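Local structure of probable amidase (2DC0) at residues A[348-353]-A[423-428]. The protein is a probable amidase whose chain belongs to the amidase family, an alpha/beta fold built around a large mixed beta sheet flanked by helices. Residues are numbered along the deposited sequence; the frame is centred on the assembly and turned at random.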
ATOM      1  N   VAL A 348       1.475  16.346  -8.931  1.00 22.44           N
ATOM      2  CA  VAL A 348       0.171  17.014  -8.943  1.00 20.70           C
ATOM      3  C   VAL A 348      -0.366  17.065  -7.513  1.00 20.99           C
ATOM      4  O   VAL A 348       0.057  16.288  -6.657  1.00 21.28           O
ATOM      5  CB  VAL A 348      -0.873  16.294  -9.866  1.00 19.37           C
ATOM      6  CG1 VAL A 348      -0.374  16.270 -11.305  1.00 19.35           C
ATOM      7  CG2 VAL A 348      -1.146  14.875  -9.377  1.00 18.57           C
ATOM      8  N   ASP A 349      -1.285  17.985  -7.242  1.00 19.40           N
ATOM      9  CA  ASP A 349      -1.834  18.098  -5.893  1.00 17.87           C
ATOM     10  C   ASP A 349      -2.895  17.036  -5.636  1.00 18.09           C
ATOM     11  O   ASP A 349      -3.078  16.582  -4.504  1.00 17.67           O
ATOM     12  CB  ASP A 349      -2.401  19.501  -5.669  1.00 19.14           C
ATOM     13  CG  ASP A 349      -1.320  20.570  -5.702  1.00 21.33           C
ATOM     14  OD1 ASP A 349      -0.315  20.402  -4.981  1.00 22.71           O
ATOM     15  OD2 ASP A 349      -1.473  21.567  -6.441  1.00 20.47           O
ATOM     16  N   ALA A 350      -3.593  16.637  -6.693  1.00 16.89           N
ATOM     17  CA  ALA A 350      -4.621  15.611  -6.574  1.00 17.03           C
ATOM     18  C   ALA A 350      -5.093  15.197  -7.946  1.00 15.98           C
ATOM     19  O   ALA A 350      -4.799  15.856  -8.939  1.00 17.16           O
ATOM     20  CB  ALA A 350      -5.803  16.141  -5.767  1.00 17.21           C
ATOM     21  N   LEU A 351      -5.815  14.086  -7.995  1.00 14.46           N
ATOM     22  CA  LEU A 351      -6.375  13.611  -9.242  1.00 14.01           C
ATOM     23  C   LEU A 351      -7.834  14.031  -9.202  1.00 14.08           C
ATOM     24  O   LEU A 351      -8.426  14.140  -8.127  1.00 12.28           O
ATOM     25  CB  LEU A 351      -6.302  12.083  -9.342  1.00 13.37           C
ATOM     26  CG  LEU A 351      -4.923  11.435  -9.219  1.00 15.13           C
ATOM     27  CD1 LEU A 351      -5.030   9.947  -9.530  1.00 15.69           C
ATOM     28  CD2 LEU A 351      -3.953  12.116 -10.169  1.00 13.29           C
ATOM     29  N   LEU A 352      -8.391  14.283 -10.381  1.00 15.31           N
ATOM     30  CA  LEU A 352      -9.791  14.649 -10.536  1.00 15.82           C
ATOM     31  C   LEU A 352     -10.409  13.698 -11.553  1.00 16.76           C
ATOM     32  O   LEU A 352      -9.794  13.385 -12.571  1.00 14.64           O
ATOM     33  CB  LEU A 352      -9.941  16.073 -11.072  1.00 16.28           C
ATOM     34  CG  LEU A 352      -9.585  17.268 -10.194  1.00 17.22           C
ATOM     35  CD1 LEU A 352     -10.001  18.559 -10.904  1.00 16.85           C
ATOM     36  CD2 LEU A 352     -10.318  17.145  -8.858  1.00 13.90           C
ATOM     37  N   LEU A 353     -11.622  13.241 -11.266  1.00 16.48           N
ATOM     38  CA  LEU A 353     -12.368  12.357 -12.162  1.00 16.43           C
ATOM     39  C   LEU A 353     -13.778  12.227 -11.601  1.00 15.38           C
ATOM     40  O   LEU A 353     -13.975  12.300 -10.391  1.00 17.89           O
ATOM     41  CB  LEU A 353     -11.722  10.969 -12.243  1.00 15.12           C
ATOM     42  CG  LEU A 353     -11.684  10.127 -10.961  1.00 15.10           C
ATOM     43  CD1 LEU A 353     -11.725   8.630 -11.305  1.00 16.46           C
ATOM     44  CD2 LEU A 353     -10.422  10.464 -10.185  1.00 16.31           C
ATOM     45  N   LEU A 423      -9.119  17.719   1.505  1.00 13.22           N
ATOM     46  CA  LEU A 423     -10.215  18.526   2.021  1.00 15.13           C
ATOM     47  C   LEU A 423     -10.038  20.002   1.666  1.00 15.07           C
ATOM     48  O   LEU A 423     -11.010  20.694   1.363  1.00 16.18           O
ATOM     49  CB  LEU A 423     -10.323  18.334   3.538  1.00 15.12           C
ATOM     50  CG  LEU A 423     -10.843  16.932   3.893  1.00 13.87           C
ATOM     51  CD1 LEU A 423     -10.623  16.624   5.375  1.00 14.94           C
ATOM     52  CD2 LEU A 423     -12.321  16.849   3.539  1.00 13.28           C
ATOM     53  N   ALA A 424      -8.797  20.482   1.693  1.00 13.81           N
ATOM     54  CA  ALA A 424      -8.530  21.874   1.347  1.00 14.11           C
ATOM     55  C   ALA A 424      -8.841  22.101  -0.134  1.00 15.38           C
ATOM     56  O   ALA A 424      -9.488  23.084  -0.499  1.00 13.93           O
ATOM     57  CB  ALA A 424      -7.066  22.222   1.641  1.00 15.86           C
ATOM     58  N   LEU A 425      -8.379  21.194  -0.990  1.00 15.55           N
ATOM     59  CA  LEU A 425      -8.642  21.320  -2.421  1.00 17.84           C
ATOM     60  C   LEU A 425     -10.141  21.195  -2.687  1.00 17.90           C
ATOM     61  O   LEU A 425     -10.670  21.825  -3.600  1.00 17.72           O
ATOM     62  CB  LEU A 425      -7.874  20.251  -3.207  1.00 17.56           C
ATOM     63  CG  LEU A 425      -6.350  20.406  -3.234  1.00 19.13           C
ATOM     64  CD1 LEU A 425      -5.710  19.104  -3.709  1.00 18.17           C
ATOM     65  CD2 LEU A 425      -5.955  21.564  -4.149  1.00 16.05           C
ATOM     66  N   GLY A 426     -10.820  20.381  -1.883  1.00 18.75           N
ATOM     67  CA  GLY A 426     -12.253  20.216  -2.048  1.00 16.86           C
ATOM     68  C   GLY A 426     -12.977  21.519  -1.750  1.00 18.90           C
ATOM     69  O   GLY A 426     -13.926  21.892  -2.445  1.00 16.54           O
ATOM     70  N   GLY A 427     -12.524  22.217  -0.712  1.00 18.36           N
ATOM     71  CA  GLY A 427     -13.141  23.479  -0.345  1.00 18.74           C
ATOM     72  C   GLY A 427     -12.916  24.518  -1.428  1.00 18.03           C
ATOM     73  O   GLY A 427     -13.800  25.321  -1.734  1.00 18.71           O
ATOM     74  N   TRP A 428     -11.722  24.498  -2.006  1.00 15.92           N
ATOM     75  CA  TRP A 428     -11.364  25.429  -3.067  1.00 16.98           C
ATOM     76  C   TRP A 428     -12.279  25.209  -4.269  1.00 15.67           C
ATOM     77  O   TRP A 428     -12.802  26.165  -4.856  1.00 15.35           O
ATOM     78  CB  TRP A 428      -9.909  25.207  -3.479  1.00 17.11           C
ATOM     79  CG  TRP A 428      -9.405  26.206  -4.471  1.00 17.64           C
ATOM     80  CD1 TRP A 428      -8.829  27.419  -4.199  1.00 17.92           C
ATOM     81  CD2 TRP A 428      -9.422  26.081  -5.896  1.00 17.32           C
ATOM     82  NE1 TRP A 428      -8.488  28.057  -5.371  1.00 18.05           N
ATOM     83  CE2 TRP A 428      -8.848  27.262  -6.427  1.00 16.72           C
ATOM     84  CE3 TRP A 428      -9.882  25.092  -6.780  1.00 17.05           C
ATOM     85  CZ2 TRP A 428      -8.703  27.470  -7.806  1.00 15.74           C
ATOM     86  CZ3 TRP A 428      -9.737  25.302  -8.152  1.00 18.04           C
ATOM     87  CH2 TRP A 428      -9.159  26.488  -8.649  1.00 17.52           C
TER
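Asp349, whose CB lies 3.9 Å from CD1 of Leu425, has a carboxylate held at both oxygens: OD1 forms a salt bridge with Lys421, and OD2 accepts a hydrogen bond from the backbone N of Val237. Lys421 sits one helical turn ahead of Leu425, so the helix meets this aspartate twice, once with a charge and once with a methyl. The two grips fix the rotation of the carboxylate and probably favour its charged form.

Across the contact itself the work falls to a single methyl. CD1 of Leu425 reaches the start of the strand and lands on Ala350, 3.6 Å from its CB. The second neighbour of Leu425 CD1 is the backbone O of Asp349, at 3.7 Å; the methyl comes in beside this carbonyl in van der Waals contact, nearly square to the C=O bond, with an angle of 93° at Asp349 O between Asp349 C and Leu425 CD1. What carries CD1 there is the second torsion of Leu425: at 165° it sets this branch anti to CA, extending it away from the helix. No hydrogen bond joins 348-353 to 423-428, and only 105 Å² is buried between them, although Ala350 and Leu425 are both buried residues. Their CA atoms stand 8.1 Å apart.

Other parts of the chain complete the surroundings of the leucine, which also touches Pro236 and Phe238, the latter shared with Trp428. Helix 419-430 thus packs over neighbouring strands 350-354 and 237-240 of the large mixed sheet, while Leu351 of the strand packs against helix 324-345 through Leu341 and Leu345.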